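Local coordinates for alpha-catenin-like protein hmp-1 (Caenorhabditis elegans, PDB 5H5M), which links the cadherin-catenin complex of adherens junctions to actin filaments, supporting cell migration and shape change in the embryo, and is seen here as its M domain, at residues Phe14-Arg17 with Ile18-Asp21; Thr54-Asn57 with Arg58-Lys61; Gln74-Leu77 with Thr78-Lys82; Asp344-Thr347 with Lys348-Met352. All coordinates share one frame; numbering follows the deposited sequence.

Contact 1 (Phe14-Arg17 with Ile18-Asp21); sequences FQNR and IEID
Ile18 packs its CG2 methyl onto the ring of Phe14, one turn back, where helix 6-17 runs out into the loop that follows. From Ile18 CB, 3.8 Å from Phe14 O, the side chain forks. Both branches lie against that oxygen, Ile18 CG2 at 3.3 Å and CG1 at 3.4 Å from Phe14 O, and CG1 ends in CD1 beside it. CG2 also stands 3.8 Å from the centroid of the Phe14 ring, 21° off its normal, a CH-pi contact over one face, offset toward the rim; within the ring it is nearest CE1 and CZ. A chi1 of -179° carries the Phe14 ring to the Ile18 side; the ring also meets His37 edge-to-face and packs on Leu69 and Leu73 of helix 56-80.

The backbone unwinds under this pair. Ile18 N still donates to Phe14 O at 3.2 Å, but Glu19 N takes Asn16 O, three residues back, at 3.1 Å, from well above the carbonyl plane. A water donates to Asn16 O at 2.6 Å and to Glu19 O at 2.9 Å, bridging the last turn to the loop. The Arg17 guanidinium forms a salt bridge with Asp33 of helix 27-49. The chemistry is thus divided: an apolar inner face anchors the helix end to the bundle, while water and loop backbone take over carbonyl bonding where the helical pattern stops.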
loop_
_atom_site.group_PDB
_atom_site.type_symbol
_atom_site.label_atom_id
_atom_site.label_comp_id
_atom_site.label_asym_id
_atom_site.label_seq_id
_atom_site.Cartn_x
_atom_site.Cartn_y
_atom_site.Cartn_z
ATOM N N PHE A 14 -7.821 21.956 10.226
ATOM C CA PHE A 14 -6.760 22.593 11.002
ATOM C C PHE A 14 -5.991 23.614 10.173
ATOM O O PHE A 14 -5.583 24.659 10.676
ATOM C CB PHE A 14 -5.799 21.540 11.553
ATOM C CG PHE A 14 -4.687 22.103 12.388
ATOM C CD1 PHE A 14 -4.947 22.651 13.635
ATOM C CD2 PHE A 14 -3.377 22.067 11.936
ATOM C CE1 PHE A 14 -3.924 23.163 14.411
ATOM C CE2 PHE A 14 -2.345 22.577 12.709
ATOM C CZ PHE A 14 -2.619 23.126 13.949
ATOM N N GLN A 15 -5.809 23.311 8.893
ATOM C CA GLN A 15 -5.093 24.204 7.993
ATOM C C GLN A 15 -5.857 25.499 7.746
ATOM O O GLN A 15 -5.299 26.463 7.228
ATOM C CB GLN A 15 -4.807 23.507 6.663
ATOM C CG GLN A 15 -3.670 22.504 6.727
ATOM C CD GLN A 15 -3.352 21.899 5.376
ATOM O OE1 GLN A 15 -4.246 21.652 4.567
ATOM N NE2 GLN A 15 -2.071 21.665 5.118
ATOM N N ASN A 16 -7.135 25.513 8.110
ATOM C CA ASN A 16 -7.949 26.718 7.993
ATOM C C ASN A 16 -8.177 27.377 9.348
ATOM O O ASN A 16 -8.264 28.600 9.441
ATOM C CB ASN A 16 -9.293 26.399 7.337
ATOM C CG ASN A 16 -9.153 26.022 5.875
ATOM O OD1 ASN A 16 -8.395 26.644 5.130
ATOM N ND2 ASN A 16 -9.887 24.996 5.456
ATOM N N ARG A 17 -8.270 26.558 10.393
ATOM C CA ARG A 17 -8.506 27.053 11.745
ATOM C C ARG A 17 -7.369 27.950 12.225
ATOM O O ARG A 17 -7.597 28.897 12.978
ATOM C CB ARG A 17 -8.692 25.890 12.726
ATOM C CG ARG A 17 -9.938 25.050 12.489
ATOM C CD ARG A 17 -11.203 25.895 12.510
ATOM N NE ARG A 17 -11.434 26.538 13.802
ATOM C CZ ARG A 17 -12.202 26.035 14.764
ATOM N NH1 ARG A 17 -12.818 24.874 14.585
ATOM N NH2 ARG A 17 -12.356 26.692 15.906
ATOM N N ILE A 18 -6.149 27.653 11.784
ATOM C CA ILE A 18 -4.976 28.406 12.221
ATOM C C ILE A 18 -4.882 29.763 11.533
ATOM O O ILE A 18 -4.052 30.595 11.898
ATOM C CB ILE A 18 -3.675 27.634 11.960
ATOM C CG1 ILE A 18 -3.522 27.351 10.465
ATOM C CG2 ILE A 18 -3.642 26.349 12.776
ATOM C CD1 ILE A 18 -2.243 26.649 10.105
ATOM N N GLU A 19 -5.727 29.975 10.530
ATOM C CA GLU A 19 -5.782 31.256 9.839
ATOM C C GLU A 19 -6.918 32.105 10.394
ATOM O O GLU A 19 -8.041 32.073 9.891
ATOM C CB GLU A 19 -5.946 31.052 8.332
ATOM C CG GLU A 19 -4.706 30.491 7.661
ATOM C CD GLU A 19 -4.910 30.213 6.186
ATOM O OE1 GLU A 19 -6.057 29.923 5.785
ATOM O OE2 GLU A 19 -3.920 30.288 5.427
ATOM N N ILE A 20 -6.611 32.856 11.446
ATOM C CA ILE A 20 -7.583 33.724 12.095
ATOM C C ILE A 20 -7.184 35.176 11.878
ATOM O O ILE A 20 -5.999 35.484 11.770
ATOM C CB ILE A 20 -7.670 33.439 13.611
ATOM C CG1 ILE A 20 -7.620 31.933 13.879
ATOM C CG2 ILE A 20 -8.921 34.062 14.214
ATOM C CD1 ILE A 20 -7.452 31.580 15.344
ATOM N N ASP A 21 -8.169 36.063 11.796
ATOM C CA ASP A 21 -7.887 37.492 11.806
ATOM C C ASP A 21 -7.208 37.831 13.127
ATOM O O ASP A 21 -7.778 37.594 14.191
ATOM C CB ASP A 21 -9.170 38.307 11.624
ATOM C CG ASP A 21 -8.948 39.799 11.799
ATOM O OD1 ASP A 21 -7.892 40.308 11.370
ATOM O OD2 ASP A 21 -9.835 40.468 12.367
HETATM O O HOH W 1 -9.892 30.348 8.434
#

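Contact 2 (Thr54-Asn57 with Arg58-Lys61); sequences TREN and RKQK
Thr54-Asn57 and Arg58-Lys61 form one unbroken run that enters helix 56-80, with Arg55 at the N-cap position; this is the N-terminal start of a long helix in the helical bundles of the vinculin/alpha-catenin family. Thr54 and Arg55 are still extended, and the helical pattern starts when Lys59 N donates to Arg55 O at 3.0 Å and Gln60 N to Glu56 O at 3.1 Å; the next bond, Lys61 N to Asn57 O, is weak.

On the outer surface Glu56 reaches one turn forward. Its CG is anti to the backbone N (chi1 178°) and the chain then bends at chi2, which turns the carboxylate toward Gln60. Gln60 NE2 approaches Glu56 OE2 at 2.9 Å, on its syn side but 34° out of the carboxylate plane, while the oxygen lies in the plane of the Gln60 amide; the bond is almost straight (179°). The other oxygen, Glu56 OE1, rests 3.7 Å from the aliphatic CD of Lys59, whose ammonium goes on to a salt bridge with Asp50. Arg55 and Arg58 lead away to the neighbouring helices, pairing with Asp121 and Asp117 of helix 92-122, and Arg55 also with Glu250 of helix 237-260. Lys61, bent at chi3, comes obliquely across Asn57 until its NZ makes a weak 3.0 Å hydrogen bond to Asn57 OD1, with Lys61 CE at 3.1 Å from that same oxygen.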
loop_
_atom_site.group_PDB
_atom_site.type_symbol
_atom_site.label_atom_id
_atom_site.label_comp_id
_atom_site.label_asym_id
_atom_site.label_seq_id
_atom_site.Cartn_x
_atom_site.Cartn_y
_atom_site.Cartn_z
ATOM N N THR A 54 3.249 -1.209 10.304
ATOM C CA THR A 54 3.857 -0.004 9.745
ATOM C C THR A 54 5.379 -0.134 9.704
ATOM O O THR A 54 5.989 -0.647 10.641
ATOM C CB THR A 54 3.459 1.254 10.557
ATOM O OG1 THR A 54 2.034 1.401 10.549
ATOM C CG2 THR A 54 4.090 2.511 9.969
ATOM N N ARG A 55 5.986 0.323 8.612
ATOM C CA ARG A 55 7.435 0.249 8.449
ATOM C C ARG A 55 8.154 1.254 9.350
ATOM O O ARG A 55 7.637 2.338 9.628
ATOM C CB ARG A 55 7.819 0.475 6.984
ATOM C CG ARG A 55 7.604 -0.751 6.088
ATOM C CD ARG A 55 7.688 -0.386 4.611
ATOM N NE ARG A 55 7.761 -1.558 3.738
ATOM C CZ ARG A 55 6.712 -2.288 3.364
ATOM N NH1 ARG A 55 5.493 -1.984 3.794
ATOM N NH2 ARG A 55 6.880 -3.330 2.560
ATOM N N GLU A 56 9.351 0.883 9.796
ATOM C CA GLU A 56 10.087 1.655 10.794
ATOM C C GLU A 56 10.466 3.061 10.338
ATOM O O GLU A 56 10.292 4.027 11.080
ATOM C CB GLU A 56 11.352 0.900 11.210
ATOM C CG GLU A 56 12.220 1.642 12.218
ATOM C CD GLU A 56 11.531 1.850 13.557
ATOM O OE1 GLU A 56 10.559 1.124 13.858
ATOM O OE2 GLU A 56 11.966 2.746 14.312
ATOM N N ASN A 57 10.986 3.176 9.122
ATOM C CA ASN A 57 11.478 4.453 8.630
ATOM C C ASN A 57 10.351 5.460 8.394
ATOM O O ASN A 57 10.529 6.657 8.608
ATOM C CB ASN A 57 12.299 4.239 7.355
ATOM C CG ASN A 57 12.606 5.536 6.627
ATOM O OD1 ASN A 57 11.844 5.974 5.766
ATOM N ND2 ASN A 57 13.720 6.165 6.983
ATOM N N ARG A 58 9.184 4.974 7.980
ATOM C CA ARG A 58 8.038 5.855 7.786
ATOM C C ARG A 58 7.415 6.206 9.136
ATOM O O ARG A 58 6.866 7.291 9.320
ATOM C CB ARG A 58 7.001 5.211 6.859
ATOM C CG ARG A 58 5.979 6.199 6.309
ATOM C CD ARG A 58 5.443 5.769 4.952
ATOM N NE ARG A 58 6.204 6.345 3.847
ATOM C CZ ARG A 58 6.676 5.651 2.817
ATOM N NH1 ARG A 58 6.467 4.345 2.738
ATOM N NH2 ARG A 58 7.355 6.267 1.860
ATOM N N LYS A 59 7.513 5.272 10.075
ATOM C CA LYS A 59 7.069 5.483 11.446
ATOM C C LYS A 59 7.789 6.667 12.092
ATOM O O LYS A 59 7.166 7.506 12.737
ATOM C CB LYS A 59 7.301 4.212 12.267
ATOM C CG LYS A 59 7.003 4.327 13.747
ATOM C CD LYS A 59 7.513 3.091 14.481
ATOM C CE LYS A 59 7.064 3.070 15.931
ATOM N NZ LYS A 59 7.459 4.311 16.653
ATOM N N GLN A 60 9.102 6.738 11.905
ATOM C CA GLN A 60 9.892 7.789 12.533
ATOM C C GLN A 60 9.662 9.152 11.883
ATOM O O GLN A 60 9.756 10.181 12.549
ATOM C CB GLN A 60 11.382 7.433 12.504
ATOM C CG GLN A 60 11.783 6.262 13.416
ATOM C CD GLN A 60 11.266 6.374 14.856
ATOM O OE1 GLN A 60 10.948 7.461 15.348
ATOM N NE2 GLN A 60 11.189 5.233 15.537
ATOM N N LYS A 61 9.359 9.164 10.587
ATOM C CA LYS A 61 9.071 10.420 9.905
ATOM C C LYS A 61 7.779 11.026 10.439
ATOM O O LYS A 61 7.684 12.239 10.643
ATOM C CB LYS A 61 8.974 10.217 8.391
ATOM C CG LYS A 61 10.313 9.985 7.717
ATOM C CD LYS A 61 10.166 9.863 6.210
ATOM C CE LYS A 61 9.925 8.419 5.804
ATOM N NZ LYS A 61 10.262 8.157 4.378
#

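Contact 3 (Gln74-Leu77 with Thr78-Lys82); sequences QELL and TEYEK
The final turns of helix 56-80, part of a predicted coiled coil, carry this contact, and here Leu76 and Tyr80 lie side by side on the face packed against helix 92-122. Leu76 CD1 is 3.5 Å from Tyr80 CE2 and Leu76 CG is 3.6 Å from the same atom, so the leucine branch point lies against one flank of the ring. The chi1 of 173° sends the Leu76 methyls the way the tyrosine points. Farther out, the Tyr80 hydroxyl reaches the 18-21 loop at Ile18, and the ring stacks with Tyr25. An alanine at Leu76 would remove the branch and both methyls, and would probably leave the CE2 flank of Tyr80 poorly packed and the ring less firmly placed for its bonds to that loop.

On the outer side, Gln74 O is gripped twice: Thr78 N donates at 3.0 Å and Thr78 OG1 at 2.9 Å, from opposite faces of the carbonyl plane. Tyr80 N bonds to Leu76 O at 2.9 Å, in the carbonyl plane. The helix end therefore pairs a threonine hydroxyl that adds a second bond to the Gln74 carbonyl with an apolar flank that lies against a tyrosine whose hydroxyl bonds to the 18-21 loop.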
loop_
_atom_site.group_PDB
_atom_site.type_symbol
_atom_site.label_atom_id
_atom_site.label_comp_id
_atom_site.label_asym_id
_atom_site.label_seq_id
_atom_site.Cartn_x
_atom_site.Cartn_y
_atom_site.Cartn_z
ATOM N N GLN A 74 3.051 26.264 18.369
ATOM C CA GLN A 74 3.396 27.074 19.532
ATOM C C GLN A 74 3.979 28.425 19.126
ATOM O O GLN A 74 3.646 29.450 19.720
ATOM C CB GLN A 74 4.381 26.329 20.439
ATOM C CG GLN A 74 3.757 25.169 21.203
ATOM C CD GLN A 74 2.572 25.603 22.050
ATOM O OE1 GLN A 74 2.672 26.537 22.849
ATOM N NE2 GLN A 74 1.438 24.934 21.868
ATOM N N GLU A 75 4.843 28.421 18.115
ATOM C CA GLU A 75 5.460 29.655 17.631
ATOM C C GLU A 75 4.418 30.585 17.026
ATOM O O GLU A 75 4.446 31.793 17.268
ATOM C CB GLU A 75 6.557 29.352 16.608
ATOM C CG GLU A 75 7.745 28.597 17.188
ATOM C CD GLU A 75 8.730 28.143 16.127
ATOM O OE1 GLU A 75 8.485 28.404 14.931
ATOM O OE2 GLU A 75 9.749 27.521 16.494
ATOM N N LEU A 76 3.500 30.018 16.245
ATOM C CA LEU A 76 2.410 30.789 15.654
ATOM C C LEU A 76 1.532 31.423 16.730
ATOM O O LEU A 76 1.175 32.598 16.634
ATOM C CB LEU A 76 1.559 29.908 14.735
ATOM C CG LEU A 76 0.280 30.534 14.160
ATOM C CD1 LEU A 76 0.582 31.792 13.356
ATOM C CD2 LEU A 76 -0.482 29.522 13.304
ATOM N N LEU A 77 1.191 30.643 17.753
ATOM C CA LEU A 77 0.364 31.133 18.856
ATOM C C LEU A 77 1.076 32.243 19.619
ATOM O O LEU A 77 0.438 33.174 20.115
ATOM C CB LEU A 77 -0.004 29.994 19.811
ATOM C CG LEU A 77 -0.921 28.898 19.262
ATOM C CD1 LEU A 77 -1.154 27.812 20.306
ATOM C CD2 LEU A 77 -2.241 29.489 18.790
ATOM N N THR A 78 2.398 32.137 19.712
ATOM C CA THR A 78 3.205 33.168 20.356
ATOM C C THR A 78 3.115 34.476 19.570
ATOM O O THR A 78 3.049 35.557 20.157
ATOM C CB THR A 78 4.685 32.739 20.484
ATOM O OG1 THR A 78 4.774 31.559 21.292
ATOM C CG2 THR A 78 5.516 33.836 21.125
ATOM N N GLU A 79 3.093 34.370 18.243
ATOM C CA GLU A 79 3.002 35.545 17.383
ATOM C C GLU A 79 1.602 36.156 17.389
ATOM O O GLU A 79 1.456 37.379 17.347
ATOM C CB GLU A 79 3.413 35.201 15.950
ATOM C CG GLU A 79 4.871 34.780 15.784
ATOM C CD GLU A 79 5.859 35.915 16.007
ATOM O OE1 GLU A 79 5.428 37.063 16.248
ATOM O OE2 GLU A 79 7.080 35.658 15.928
ATOM N N TYR A 80 0.576 35.310 17.441
ATOM C CA TYR A 80 -0.798 35.795 17.552
ATOM C C TYR A 80 -0.990 36.626 18.818
ATOM O O TYR A 80 -1.761 37.583 18.837
ATOM C CB TYR A 80 -1.793 34.633 17.548
ATOM C CG TYR A 80 -2.342 34.270 16.184
ATOM C CD1 TYR A 80 -3.084 35.185 15.447
ATOM C CD2 TYR A 80 -2.147 33.003 15.649
ATOM C CE1 TYR A 80 -3.597 34.857 14.205
ATOM C CE2 TYR A 80 -2.657 32.663 14.408
ATOM C CZ TYR A 80 -3.382 33.594 13.692
ATOM O OH TYR A 80 -3.891 33.262 12.459
ATOM N N GLU A 81 -0.275 36.256 19.874
ATOM C CA GLU A 81 -0.441 36.897 21.171
ATOM C C GLU A 81 0.454 38.126 21.328
ATOM O O GLU A 81 0.475 38.754 22.384
ATOM C CB GLU A 81 -0.180 35.878 22.284
ATOM C CG GLU A 81 -1.279 34.822 22.361
ATOM C CD GLU A 81 -0.890 33.579 23.138
ATOM O OE1 GLU A 81 0.221 33.539 23.712
ATOM O OE2 GLU A 81 -1.701 32.629 23.162
ATOM N N LYS A 82 1.178 38.472 20.269
ATOM C CA LYS A 82 1.975 39.697 20.253
ATOM C C LYS A 82 1.340 40.798 19.404
ATOM O O LYS A 82 1.934 41.862 19.220
ATOM C CB LYS A 82 3.388 39.419 19.738
ATOM C CG LYS A 82 4.247 38.585 20.662
ATOM C CD LYS A 82 5.636 38.405 20.078
ATOM C CE LYS A 82 6.455 37.432 20.901
ATOM N NZ LYS A 82 7.849 37.298 20.388
#

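Contact 4 (Asp344-Thr347 with Lys348-Met352); sequences DPKT and KEEEM
Lys346 and Glu350 cross at about a right angle on the outside of helix 345-374 at its start, Lys346 CE 3.8 Å from Glu350 OE2. The touch is aliphatic, for Lys346 NZ stays 5.0 Å from Glu350 OE2. A chi1 of -174° swings the Lys346 chain beside its carbonyl carbon, and a bend at chi2 brings the ammonium obliquely across Glu349: Lys346 NZ to Glu349 OE1 is 3.4 Å, a salt bridge whose hydrogen bond is weak. Thr347 and Glu351 run side by side and point the same way, Thr347 CG2 lying 4.1 Å from Glu351 CG.

Thr347 also closes the N-cap. Asp344 OD1 accepts from Thr347 N at 2.9 Å and from Thr347 OG1 at 2.8 Å, from opposite faces of the carboxylate plane, the hydroxyl on the syn side. A valine in place of Thr347 would probably leave the Asp344 carboxylate with only the backbone N-H of these two donors, freer to turn. Helical bonding opens with Lys348 N to Asp344 O, nearly straight (168°).

Glu351 forms a salt bridge with Arg335 of helix 305-339 and packs on Trp343, while it and Met352 touch helix 237-260, docking the capped start against two neighbouring helices.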
loop_
_atom_site.group_PDB
_atom_site.type_symbol
_atom_site.label_atom_id
_atom_site.label_comp_id
_atom_site.label_asym_id
_atom_site.label_seq_id
_atom_site.Cartn_x
_atom_site.Cartn_y
_atom_site.Cartn_z
ATOM N N ASP A 344 30.353 -20.998 -2.650
ATOM C CA ASP A 344 31.413 -20.216 -2.026
ATOM C C ASP A 344 31.037 -18.733 -2.126
ATOM O O ASP A 344 30.085 -18.391 -2.834
ATOM C CB ASP A 344 32.773 -20.503 -2.684
ATOM C CG ASP A 344 32.768 -20.282 -4.188
ATOM O OD1 ASP A 344 31.738 -19.838 -4.734
ATOM O OD2 ASP A 344 33.812 -20.545 -4.824
ATOM N N PRO A 345 31.754 -17.857 -1.397
ATOM C CA PRO A 345 31.498 -16.414 -1.494
ATOM C C PRO A 345 31.470 -15.853 -2.921
ATOM O O PRO A 345 30.695 -14.935 -3.187
ATOM C CB PRO A 345 32.659 -15.813 -0.703
ATOM C CG PRO A 345 32.902 -16.818 0.367
ATOM C CD PRO A 345 32.644 -18.168 -0.260
ATOM N N LYS A 346 32.287 -16.393 -3.820
ATOM C CA LYS A 346 32.314 -15.900 -5.194
ATOM C C LYS A 346 31.007 -16.193 -5.935
ATOM O O LYS A 346 30.516 -15.357 -6.693
ATOM C CB LYS A 346 33.493 -16.501 -5.963
ATOM C CG LYS A 346 33.669 -15.910 -7.354
ATOM C CD LYS A 346 33.725 -14.387 -7.288
ATOM C CE LYS A 346 33.675 -13.759 -8.669
ATOM N NZ LYS A 346 33.690 -12.271 -8.592
ATOM N N THR A 347 30.447 -17.380 -5.719
ATOM C CA THR A 347 29.184 -17.738 -6.355
ATOM C C THR A 347 28.053 -16.868 -5.817
ATOM O O THR A 347 27.201 -16.406 -6.575
ATOM C CB THR A 347 28.836 -19.224 -6.143
ATOM O OG1 THR A 347 29.839 -20.042 -6.758
ATOM C CG2 THR A 347 27.479 -19.551 -6.762
ATOM N N LYS A 348 28.055 -16.639 -4.507
ATOM C CA LYS A 348 27.060 -15.774 -3.887
ATOM C C LYS A 348 27.101 -14.380 -4.500
ATOM O O LYS A 348 26.060 -13.783 -4.771
ATOM C CB LYS A 348 27.275 -15.686 -2.374
ATOM C CG LYS A 348 26.896 -16.945 -1.608
ATOM C CD LYS A 348 27.136 -16.768 -0.115
ATOM C CE LYS A 348 26.745 -18.012 0.669
ATOM N NZ LYS A 348 27.517 -19.204 0.222
ATOM N N GLU A 349 28.311 -13.873 -4.724
ATOM C CA GLU A 349 28.487 -12.557 -5.325
ATOM C C GLU A 349 27.944 -12.535 -6.752
ATOM O O GLU A 349 27.236 -11.604 -7.139
ATOM C CB GLU A 349 29.960 -12.147 -5.309
ATOM C CG GLU A 349 30.191 -10.697 -5.698
ATOM C CD GLU A 349 31.662 -10.334 -5.794
ATOM O OE1 GLU A 349 32.516 -11.226 -5.616
ATOM O OE2 GLU A 349 31.963 -9.150 -6.050
ATOM N N GLU A 350 28.268 -13.567 -7.526
ATOM C CA GLU A 350 27.792 -13.673 -8.902
ATOM C C GLU A 350 26.266 -13.716 -8.972
ATOM O O GLU A 350 25.655 -13.069 -9.824
ATOM C CB GLU A 350 28.374 -14.916 -9.581
ATOM C CG GLU A 350 29.881 -14.870 -9.816
ATOM C CD GLU A 350 30.408 -16.144 -10.456
ATOM O OE1 GLU A 350 29.614 -17.090 -10.643
ATOM O OE2 GLU A 350 31.615 -16.201 -10.775
ATOM N N GLU A 351 25.654 -14.477 -8.072
ATOM C CA GLU A 351 24.204 -14.632 -8.079
ATOM C C GLU A 351 23.507 -13.400 -7.511
ATOM O O GLU A 351 22.394 -13.063 -7.922
ATOM C CB GLU A 351 23.797 -15.884 -7.298
ATOM C CG GLU A 351 24.367 -17.190 -7.853
ATOM C CD GLU A 351 23.710 -17.644 -9.154
ATOM O OE1 GLU A 351 23.814 -18.845 -9.478
ATOM O OE2 GLU A 351 23.093 -16.815 -9.857
ATOM N N MET A 352 24.165 -12.730 -6.569
ATOM C CA MET A 352 23.653 -11.477 -6.028
ATOM C C MET A 352 23.575 -10.425 -7.132
ATOM O O MET A 352 22.577 -9.719 -7.267
ATOM C CB MET A 352 24.534 -10.981 -4.878
ATOM C CG MET A 352 24.254 -9.548 -4.450
ATOM S SD MET A 352 25.319 -8.995 -3.102
ATOM C CE MET A 352 26.923 -9.036 -3.896
#

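Overall arrangement
Contacts 2 and 3 sit near the two ends of helix 56-80, their centres about 31 Å apart. Contact 1 comes earlier in the chain, where helix 6-17 ends, yet it meets contact 3 directly: the centres are about 13 Å apart, and Tyr80 OH probably bonds to Ile18 O at 2.7 Å and to Ile20 N at 2.9 Å, with Ile18 CB packed on Leu76 CD2. Two helix ends are thereby tied together at one end of their bundle. Contact 4 stands apart, on the opposite side of the chain's centre from contact 1, with centres about 59 Å apart. Contact 2 lies closer to it, about 32 Å between centres. Both are helix starts, and each reaches helix 237-260.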